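Local coordinates for protein arsenate reductase (arsC) (PDB 1Y1L) that probably reduces arsenate to arsenite in arsenical detoxification, using the fold of the low-molecular-weight phosphotyrosine phosphatases, at residues V2-I7 with L72-C77; I7-R12 with A29-V34. All blocks are in the same frame, centred on the assembly; numbering follows the deposited sequence.

Interaction 1. Residues V2-I7 with L72-C77; sequences VLFVCI and LIVTVC
The carbonyl oxygen V5 O is the best-held polar atom here, held by one hydrogen bond, a nearly straight N-H from V76 N (2.9 Å, 159°), and supported by a CA-H contact from T75. The V76 N-H arrives almost along the C=O axis. One step back, V74 O takes the N-H of V5 N at 3.2 Å (165°), again nearly along the C=O axis, with the CA-H of F4 as a second contact. The bond from V74 N to L3 O is weak, while L3 N reaches L72 O at 3.1 Å. This is the regular parallel pattern, with strands 2-6 and 73-77 running 19° apart.

Side chains alternate between the two faces. On one, F4 holds CG anti to its carbonyl carbon, and V74 CG1, in the crowded position between N and C, lies over a face of the ring and meets F4 CD2 at 3.3 Å; helix 12-21 adds A16 and F20 to this face. On the other, I73 keeps CG1 anti to its backbone N, so that I73 CD1 crosses obliquely to V5 CG1 at 3.4 Å, while L3 CB lies 4.0 Å from I73 CG1.

The backbone thus satisfies its own polarity inside a buried, aliphatic and aromatic core. This central strand pair ends in chemistry: C6 occupies the cysteine position of the family's CX5R signature, probably the nucleophile, and C77 is in a disulfide with C82, consistent with an oxidised redox pair.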
loop_
_atom_site.group_PDB
_atom_site.type_symbol
_atom_site.label_atom_id
_atom_site.label_comp_id
_atom_site.label_asym_id
_atom_site.label_seq_id
_atom_site.Cartn_x
_atom_site.Cartn_y
_atom_site.Cartn_z
ATOM N N VAL A 2 15.453 9.688 11.639
ATOM C CA VAL A 2 14.176 8.989 11.435
ATOM C C VAL A 2 13.032 10.018 11.481
ATOM O O VAL A 2 13.230 11.125 11.980
ATOM C CB VAL A 2 14.001 7.898 12.530
ATOM C CG1 VAL A 2 14.187 8.510 13.891
ATOM C CG2 VAL A 2 12.663 7.233 12.437
ATOM N N LEU A 3 11.884 9.703 10.877
ATOM C CA LEU A 3 10.734 10.615 10.890
ATOM C C LEU A 3 9.531 9.899 11.472
ATOM O O LEU A 3 9.114 8.853 10.970
ATOM C CB LEU A 3 10.371 11.111 9.486
ATOM C CG LEU A 3 9.625 12.449 9.356
ATOM C CD1 LEU A 3 9.202 12.695 7.924
ATOM C CD2 LEU A 3 8.411 12.474 10.217
ATOM N N PHE A 4 8.989 10.464 12.547
ATOM C CA PHE A 4 7.807 9.909 13.194
ATOM C C PHE A 4 6.605 10.702 12.697
ATOM O O PHE A 4 6.488 11.906 12.960
ATOM C CB PHE A 4 7.925 10.032 14.701
ATOM C CG PHE A 4 9.052 9.246 15.283
ATOM C CD1 PHE A 4 10.305 9.823 15.450
ATOM C CD2 PHE A 4 8.851 7.947 15.703
ATOM C CE1 PHE A 4 11.351 9.109 16.038
ATOM C CE2 PHE A 4 9.887 7.217 16.292
ATOM C CZ PHE A 4 11.139 7.799 16.463
ATOM N N VAL A 5 5.748 10.055 11.918
ATOM C CA VAL A 5 4.583 10.745 11.404
ATOM C C VAL A 5 3.290 10.058 11.792
ATOM O O VAL A 5 3.204 8.835 11.831
ATOM C CB VAL A 5 4.685 10.972 9.863
ATOM C CG1 VAL A 5 5.588 9.945 9.239
ATOM C CG2 VAL A 5 3.313 10.937 9.199
ATOM N N CYS A 6 2.334 10.867 12.220
ATOM C CA CYS A 6 1.015 10.380 12.585
ATOM C C CYS A 6 0.036 11.302 11.849
ATOM O O CYS A 6 0.443 12.083 10.979
ATOM C CB CYS A 6 0.794 10.396 14.105
ATOM S SG CYS A 6 0.104 11.950 14.737
ATOM N N ILE A 7 -1.251 11.187 12.142
ATOM C CA ILE A 7 -2.221 12.021 11.459
ATOM C C ILE A 7 -2.083 13.484 11.833
ATOM O O ILE A 7 -1.404 14.244 11.166
ATOM C CB ILE A 7 -3.665 11.593 11.756
ATOM C CG1 ILE A 7 -3.925 10.165 11.285
ATOM C CG2 ILE A 7 -4.637 12.558 11.102
ATOM C CD1 ILE A 7 -5.295 9.663 11.676
ATOM N N LEU A 72 14.506 6.387 7.540
ATOM C CA LEU A 72 13.571 5.433 8.144
ATOM C C LEU A 72 12.411 6.244 8.644
ATOM O O LEU A 72 12.562 7.006 9.583
ATOM C CB LEU A 72 14.209 4.666 9.311
ATOM C CG LEU A 72 13.419 3.626 10.120
ATOM C CD1 LEU A 72 13.027 4.188 11.454
ATOM C CD2 LEU A 72 12.218 3.124 9.366
ATOM N N ILE A 73 11.287 6.170 7.951
ATOM C CA ILE A 73 10.120 6.909 8.392
ATOM C C ILE A 73 9.150 5.939 9.053
ATOM O O ILE A 73 8.608 5.054 8.406
ATOM C CB ILE A 73 9.484 7.748 7.236
ATOM C CG1 ILE A 73 8.139 8.352 7.658
ATOM C CG2 ILE A 73 9.384 6.937 5.970
ATOM C CD1 ILE A 73 6.931 7.460 7.417
ATOM N N VAL A 74 9.077 6.023 10.378
ATOM C CA VAL A 74 8.188 5.185 11.169
ATOM C C VAL A 74 6.824 5.868 11.198
ATOM O O VAL A 74 6.734 7.066 11.497
ATOM C CB VAL A 74 8.739 4.996 12.600
ATOM C CG1 VAL A 74 9.507 6.218 13.023
ATOM C CG2 VAL A 74 7.614 4.724 13.580
ATOM N N THR A 75 5.783 5.119 10.839
ATOM C CA THR A 75 4.415 5.643 10.811
ATOM C C THR A 75 3.576 5.132 11.987
ATOM O O THR A 75 3.407 3.920 12.171
ATOM C CB THR A 75 3.705 5.293 9.473
ATOM O OG1 THR A 75 4.246 6.090 8.416
ATOM C CG2 THR A 75 2.214 5.561 9.560
ATOM N N VAL A 76 3.096 6.056 12.813
ATOM C CA VAL A 76 2.267 5.689 13.953
ATOM C C VAL A 76 0.821 5.594 13.469
ATOM O O VAL A 76 0.125 6.612 13.331
ATOM C CB VAL A 76 2.386 6.710 15.109
ATOM C CG1 VAL A 76 1.412 6.370 16.204
ATOM C CG2 VAL A 76 3.785 6.684 15.678
ATOM N N CYS A 77 0.406 4.367 13.155
ATOM C CA CYS A 77 -0.938 4.078 12.657
ATOM C C CYS A 77 -2.002 3.882 13.749
ATOM O O CYS A 77 -1.688 3.671 14.929
ATOM C CB CYS A 77 -0.913 2.779 11.814
ATOM S SG CYS A 77 0.673 2.620 10.932
#

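Interaction 2. Residues I7-R12 with A29-V34; sequences IHNTAR and AESAGV. With CD (cadmium ion), chain E.
Strand 29-33 and loop 7-12 lie closest at the strand's C-terminal end, where I7 O meets V34 N at 2.7 Å in a bent, weak hydrogen bond (119°). The loop stays beside the strand as far as N9, whose left-handed backbone angles (phi 51°, psi 68°) point its side chain at G33, and then departs.

With CG anti to the backbone N, N9 rests its CB on G33 CA at 3.7 Å, and the amide end lies alongside the A32-G33 peptide. N9 ND2 is 4.1 Å from S31 OG, too long for a bond: the amide oxygen accepts from R60 N, and S31 OG bonds E17. V34 CB packs at 4.0 Å from I7 CA. H8 points away from the strand, and a cadmium ion lies over its ring face, 2.2 Å from H8 ND1 and 2.4 Å from H8 NE2, a placement best read cautiously at this resolution; E35 of the second subunit also binds it.

Loop 7-12 carries most of the CX5R phosphate-binding loop of the family, ending in R12 just inside helix 12-21. The left-handed N9 is thus anchored by packing and by the R60 amide, probably helping to shape the loop for oxyanion binding.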
loop_
_atom_site.group_PDB
_atom_site.type_symbol
_atom_site.label_atom_id
_atom_site.label_comp_id
_atom_site.label_asym_id
_atom_site.label_seq_id
_atom_site.Cartn_x
_atom_site.Cartn_y
_atom_site.Cartn_z
ATOM N N ILE A 7 -1.251 11.187 12.142
ATOM C CA ILE A 7 -2.221 12.021 11.459
ATOM C C ILE A 7 -2.083 13.484 11.833
ATOM O O ILE A 7 -1.404 14.244 11.166
ATOM C CB ILE A 7 -3.665 11.593 11.756
ATOM C CG1 ILE A 7 -3.925 10.165 11.285
ATOM C CG2 ILE A 7 -4.637 12.558 11.102
ATOM C CD1 ILE A 7 -5.295 9.663 11.676
ATOM N N HIS A 8 -2.746 13.866 12.913
ATOM C CA HIS A 8 -2.764 15.243 13.375
ATOM C C HIS A 8 -1.461 15.846 13.966
ATOM O O HIS A 8 -1.324 17.062 14.013
ATOM C CB HIS A 8 -4.008 15.438 14.240
ATOM C CG HIS A 8 -4.135 14.447 15.375
ATOM N ND1 HIS A 8 -4.644 14.798 16.608
ATOM C CD2 HIS A 8 -3.820 13.132 15.471
ATOM C CE1 HIS A 8 -4.600 13.757 17.416
ATOM N NE2 HIS A 8 -4.116 12.731 16.746
ATOM N N ASN A 9 -0.476 15.010 14.306
ATOM C CA ASN A 9 0.820 15.477 14.856
ATOM C C ASN A 9 0.739 16.442 16.045
ATOM O O ASN A 9 1.160 17.604 15.963
ATOM C CB ASN A 9 1.690 16.116 13.761
ATOM C CG ASN A 9 3.029 16.645 14.298
ATOM O OD1 ASN A 9 3.621 17.566 13.731
ATOM N ND2 ASN A 9 3.492 16.083 15.414
ATOM N N THR A 10 0.276 15.941 17.179
ATOM C CA THR A 10 0.140 16.790 18.350
ATOM C C THR A 10 0.672 16.107 19.609
ATOM O O THR A 10 1.178 16.772 20.513
ATOM C CB THR A 10 -1.340 17.185 18.546
ATOM O OG1 THR A 10 -1.807 17.946 17.422
ATOM C CG2 THR A 10 -1.512 18.014 19.772
ATOM N N ALA A 11 0.596 14.779 19.644
ATOM C CA ALA A 11 1.045 14.016 20.800
ATOM C C ALA A 11 2.085 12.931 20.513
ATOM O O ALA A 11 3.284 13.157 20.684
ATOM C CB ALA A 11 -0.152 13.406 21.503
ATOM N N ARG A 12 1.608 11.739 20.149
ATOM C CA ARG A 12 2.464 10.586 19.862
ATOM C C ARG A 12 3.663 10.909 18.975
ATOM O O ARG A 12 4.797 10.552 19.282
ATOM C CB ARG A 12 1.642 9.468 19.221
ATOM C CG ARG A 12 0.375 9.168 19.971
ATOM C CD ARG A 12 -0.110 7.748 19.772
ATOM N NE ARG A 12 -0.694 7.491 18.458
ATOM C CZ ARG A 12 -1.682 8.191 17.904
ATOM N NH1 ARG A 12 -2.144 7.852 16.707
ATOM N NH2 ARG A 12 -2.187 9.251 18.518
ATOM N N ALA A 29 16.000 12.680 15.211
ATOM C CA ALA A 29 14.611 12.444 14.862
ATOM C C ALA A 29 13.822 13.712 14.634
ATOM O O ALA A 29 14.168 14.776 15.130
ATOM C CB ALA A 29 13.938 11.608 15.937
ATOM N N GLU A 30 12.776 13.589 13.836
ATOM C CA GLU A 30 11.881 14.687 13.537
ATOM C C GLU A 30 10.498 14.052 13.465
ATOM O O GLU A 30 10.368 12.820 13.509
ATOM C CB GLU A 30 12.231 15.343 12.198
ATOM C CG GLU A 30 13.530 16.121 12.183
ATOM C CD GLU A 30 13.573 17.149 11.062
ATOM O OE1 GLU A 30 13.265 18.334 11.316
ATOM O OE2 GLU A 30 13.897 16.778 9.916
ATOM N N SER A 31 9.469 14.885 13.357
ATOM C CA SER A 31 8.107 14.387 13.276
ATOM C C SER A 31 7.284 15.199 12.287
ATOM O O SER A 31 7.655 16.324 11.948
ATOM C CB SER A 31 7.449 14.404 14.669
ATOM O OG SER A 31 7.558 15.668 15.318
ATOM N N ALA A 32 6.222 14.595 11.757
ATOM C CA ALA A 32 5.329 15.287 10.824
ATOM C C ALA A 32 3.935 14.666 10.864
ATOM O O ALA A 32 3.763 13.554 11.378
ATOM C CB ALA A 32 5.877 15.235 9.425
ATOM N N GLY A 33 2.953 15.369 10.308
ATOM C CA GLY A 33 1.600 14.849 10.303
ATOM C C GLY A 33 0.882 14.947 8.973
ATOM O O GLY A 33 1.253 15.717 8.092
ATOM N N VAL A 34 -0.153 14.139 8.818
ATOM C CA VAL A 34 -0.940 14.127 7.604
ATOM C C VAL A 34 -1.834 15.371 7.491
ATOM O O VAL A 34 -2.055 15.897 6.401
ATOM C CB VAL A 34 -1.780 12.847 7.563
ATOM C CG1 VAL A 34 -2.667 12.819 6.344
ATOM C CG2 VAL A 34 -0.873 11.643 7.563
HETATM CD CD CD E . -6.142 13.388 15.691
#

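Both contacts are buried and belong to one parallel sheet, in which strand 2-6 lies between 29-33 and 73-77. Interaction 1 is the pairing of two strands at the centre, where repeated backbone bonds and apolar side chains do the work; interaction 2 joins an outer strand to the loop that follows strand 2-6, with a single weak bond and more polar packing. They share I7, and F4 probably hydrogen-bonds through its N to E30 O and through its O to A32 N. The central strand therefore leads from the hydrophobic core into what is probably the phosphate-binding loop, and regular hydrogen bonding gives way there to turns, charged partners and metal.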